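Local coordinates for protein flavin prenyltransferase UbiX (Methanocaldococcus jannaschii, PDB 6M8V) that probably makes the prenylated FMN cofactor of UbiD decarboxylases by joining a dimethylallyl group from dimethylallyl phosphate to the flavin, at residues 148-153 and 160-165. Sequence-based numbering, arbitrary orientation.
Sequences AFYNKP and INFVVG. With PO4 (phosphate ion), chain C.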
loop_
_atom_site.group_PDB
_atom_site.type_symbol
_atom_site.label_atom_id
_atom_site.label_comp_id
_atom_site.label_asym_id
_atom_site.label_seq_id
_atom_site.Cartn_x
_atom_site.Cartn_y
_atom_site.Cartn_z
ATOM N N ALA A 148 -12.453 0.048 -32.863
ATOM C CA ALA A 148 -13.572 -0.879 -32.852
ATOM C C ALA A 148 -14.004 -1.166 -34.287
ATOM O O ALA A 148 -13.510 -0.564 -35.241
ATOM C CB ALA A 148 -14.737 -0.312 -32.040
ATOM N N PHE A 149 -14.942 -2.101 -34.434
ATOM C CA PHE A 149 -15.372 -2.528 -35.760
ATOM C C PHE A 149 -16.889 -2.578 -35.908
ATOM O O PHE A 149 -17.379 -3.103 -36.914
ATOM C CB PHE A 149 -14.767 -3.898 -36.103
ATOM C CG PHE A 149 -13.268 -3.883 -36.235
ATOM C CD1 PHE A 149 -12.456 -3.947 -35.109
ATOM C CD2 PHE A 149 -12.667 -3.804 -37.482
ATOM C CE1 PHE A 149 -11.073 -3.929 -35.224
ATOM C CE2 PHE A 149 -11.283 -3.787 -37.605
ATOM C CZ PHE A 149 -10.485 -3.847 -36.474
ATOM N N TYR A 150 -17.650 -2.050 -34.942
ATOM C CA TYR A 150 -19.100 -2.020 -35.110
ATOM C C TYR A 150 -19.531 -1.027 -36.181
ATOM O O TYR A 150 -20.655 -1.126 -36.681
ATOM C CB TYR A 150 -19.806 -1.707 -33.783
ATOM C CG TYR A 150 -19.304 -0.494 -33.022
ATOM C CD1 TYR A 150 -19.620 0.800 -33.434
ATOM C CD2 TYR A 150 -18.542 -0.644 -31.868
ATOM C CE1 TYR A 150 -19.172 1.906 -32.730
ATOM C CE2 TYR A 150 -18.091 0.455 -31.158
ATOM C CZ TYR A 150 -18.408 1.726 -31.591
ATOM O OH TYR A 150 -17.959 2.815 -30.879
ATOM N N ASN A 151 -18.664 -0.079 -36.541
ATOM C CA ASN A 151 -18.910 0.812 -37.667
ATOM C C ASN A 151 -18.579 0.169 -39.006
ATOM O O ASN A 151 -18.760 0.816 -40.044
ATOM C CB ASN A 151 -18.108 2.112 -37.504
ATOM C CG ASN A 151 -16.613 1.868 -37.338
ATOM O OD1 ASN A 151 -16.195 0.912 -36.683
ATOM N ND2 ASN A 151 -15.803 2.737 -37.931
ATOM N N LYS A 152 -18.105 -1.081 -39.000
ATOM C CA LYS A 152 -17.745 -1.846 -40.188
ATOM C C LYS A 152 -16.826 -1.035 -41.092
ATOM O O LYS A 152 -17.259 -0.552 -42.146
ATOM C CB LYS A 152 -18.996 -2.280 -40.950
ATOM C CG LYS A 152 -19.941 -3.147 -40.136
ATOM C CD LYS A 152 -21.016 -3.755 -41.017
ATOM C CE LYS A 152 -21.841 -4.778 -40.257
ATOM N NZ LYS A 152 -23.144 -4.231 -39.777
ATOM N N PRO A 153 -15.562 -0.861 -40.716
ATOM C CA PRO A 153 -14.645 -0.095 -41.567
ATOM C C PRO A 153 -14.407 -0.805 -42.888
ATOM O O PRO A 153 -14.262 -2.028 -42.942
ATOM C CB PRO A 153 -13.362 -0.023 -40.732
ATOM C CG PRO A 153 -13.441 -1.212 -39.828
ATOM C CD PRO A 153 -14.897 -1.394 -39.515
ATOM N N ILE A 160 -8.808 4.929 -39.039
ATOM C CA ILE A 160 -8.164 6.141 -38.535
ATOM C C ILE A 160 -9.206 7.177 -38.129
ATOM O O ILE A 160 -9.043 7.886 -37.130
ATOM C CB ILE A 160 -7.188 6.708 -39.583
ATOM C CG1 ILE A 160 -6.272 5.608 -40.115
ATOM C CG2 ILE A 160 -6.373 7.851 -38.991
ATOM C CD1 ILE A 160 -5.477 4.909 -39.040
ATOM N N ASN A 161 -10.296 7.279 -38.893
ATOM C CA ASN A 161 -11.311 8.284 -38.595
ATOM C C ASN A 161 -12.131 7.917 -37.364
ATOM O O ASN A 161 -12.640 8.808 -36.675
ATOM C CB ASN A 161 -12.226 8.484 -39.807
ATOM C CG ASN A 161 -11.561 9.284 -40.910
ATOM O OD1 ASN A 161 -10.605 10.017 -40.666
ATOM N ND2 ASN A 161 -12.068 9.149 -42.132
ATOM N N PHE A 162 -12.287 6.623 -37.079
ATOM C CA PHE A 162 -12.925 6.225 -35.826
ATOM C C PHE A 162 -12.110 6.701 -34.630
ATOM O O PHE A 162 -12.641 7.339 -33.710
ATOM C CB PHE A 162 -13.104 4.704 -35.776
ATOM C CG PHE A 162 -13.657 4.205 -34.465
ATOM C CD1 PHE A 162 -15.022 4.080 -34.280
ATOM C CD2 PHE A 162 -12.811 3.874 -33.413
ATOM C CE1 PHE A 162 -15.535 3.633 -33.079
ATOM C CE2 PHE A 162 -13.317 3.431 -32.207
ATOM C CZ PHE A 162 -14.683 3.309 -32.041
ATOM N N VAL A 163 -10.813 6.387 -34.623
ATOM C CA VAL A 163 -9.946 6.775 -33.515
ATOM C C VAL A 163 -9.947 8.290 -33.340
ATOM O O VAL A 163 -10.081 8.804 -32.223
ATOM C CB VAL A 163 -8.523 6.234 -33.738
ATOM C CG1 VAL A 163 -7.577 6.753 -32.657
ATOM C CG2 VAL A 163 -8.532 4.702 -33.768
ATOM N N VAL A 164 -9.811 9.025 -34.446
ATOM C CA VAL A 164 -9.748 10.481 -34.365
ATOM C C VAL A 164 -11.092 11.057 -33.929
ATOM O O VAL A 164 -11.149 12.000 -33.128
ATOM C CB VAL A 164 -9.279 11.062 -35.714
ATOM C CG1 VAL A 164 -9.443 12.578 -35.742
ATOM C CG2 VAL A 164 -7.824 10.677 -35.969
ATOM N N GLY A 165 -12.195 10.497 -34.435
ATOM C CA GLY A 165 -13.507 10.950 -33.999
ATOM C C GLY A 165 -13.708 10.793 -32.504
ATOM O O GLY A 165 -14.283 11.666 -31.848
HETATM P P PO4 C . -17.288 1.985 -27.121
HETATM O O1 PO4 C . -18.632 1.408 -27.504
HETATM O O2 PO4 C . -16.637 2.642 -28.317
HETATM O O3 PO4 C . -17.469 3.022 -26.035
HETATM O O4 PO4 C . -16.409 0.862 -26.619
#
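F162 points its ring edge at the face of Y150 in an offset edge-to-face pair. The contact joins a loop with a type I beta turn, F149 to K152, to the helix 156-171 that follows it in this flavoprotein-type fold with a parallel sheet. The ring centroids are 5.7 Å apart and the planes stand at 78°. CE1 of F162 does the touching, 3.8 Å from CZ of Y150. The phenol oxygen lies in the plane of the F162 ring, at its edge, with OH of Y150 3.4 Å from CE1 of F162. The first torsion of F162 (chi1 175°) swings CG opposite the backbone N, beside the carbonyl carbon, and sends the ring out to the loop. There its CZ meets CB of A148 at 3.6 Å, and its CE2 lies 3.6 Å from the backbone N of A148. The N151 side chain lies obliquely alongside CD1 of F162. F162 also makes an edge-to-face pair with F178, so aromatic groups meet it from both the loop and the C-terminal region. Replacing F162 by an alanine is likely to open a gap between loop and helix and leave the Y150 ring without its edge-on partner, freer to shift. Y150 is predicted to bind dimethylallyl phosphate, and so is R166, whose side chain lies close to that of F162. S71, G72 and K110 of a third subunit also hold the bound phosphate ion, which probably came from the crystallisation liquor. Y150 adds one bond from the edge of its ring: OH donates to O2 of the phosphate at 2.9 Å, in the ring plane.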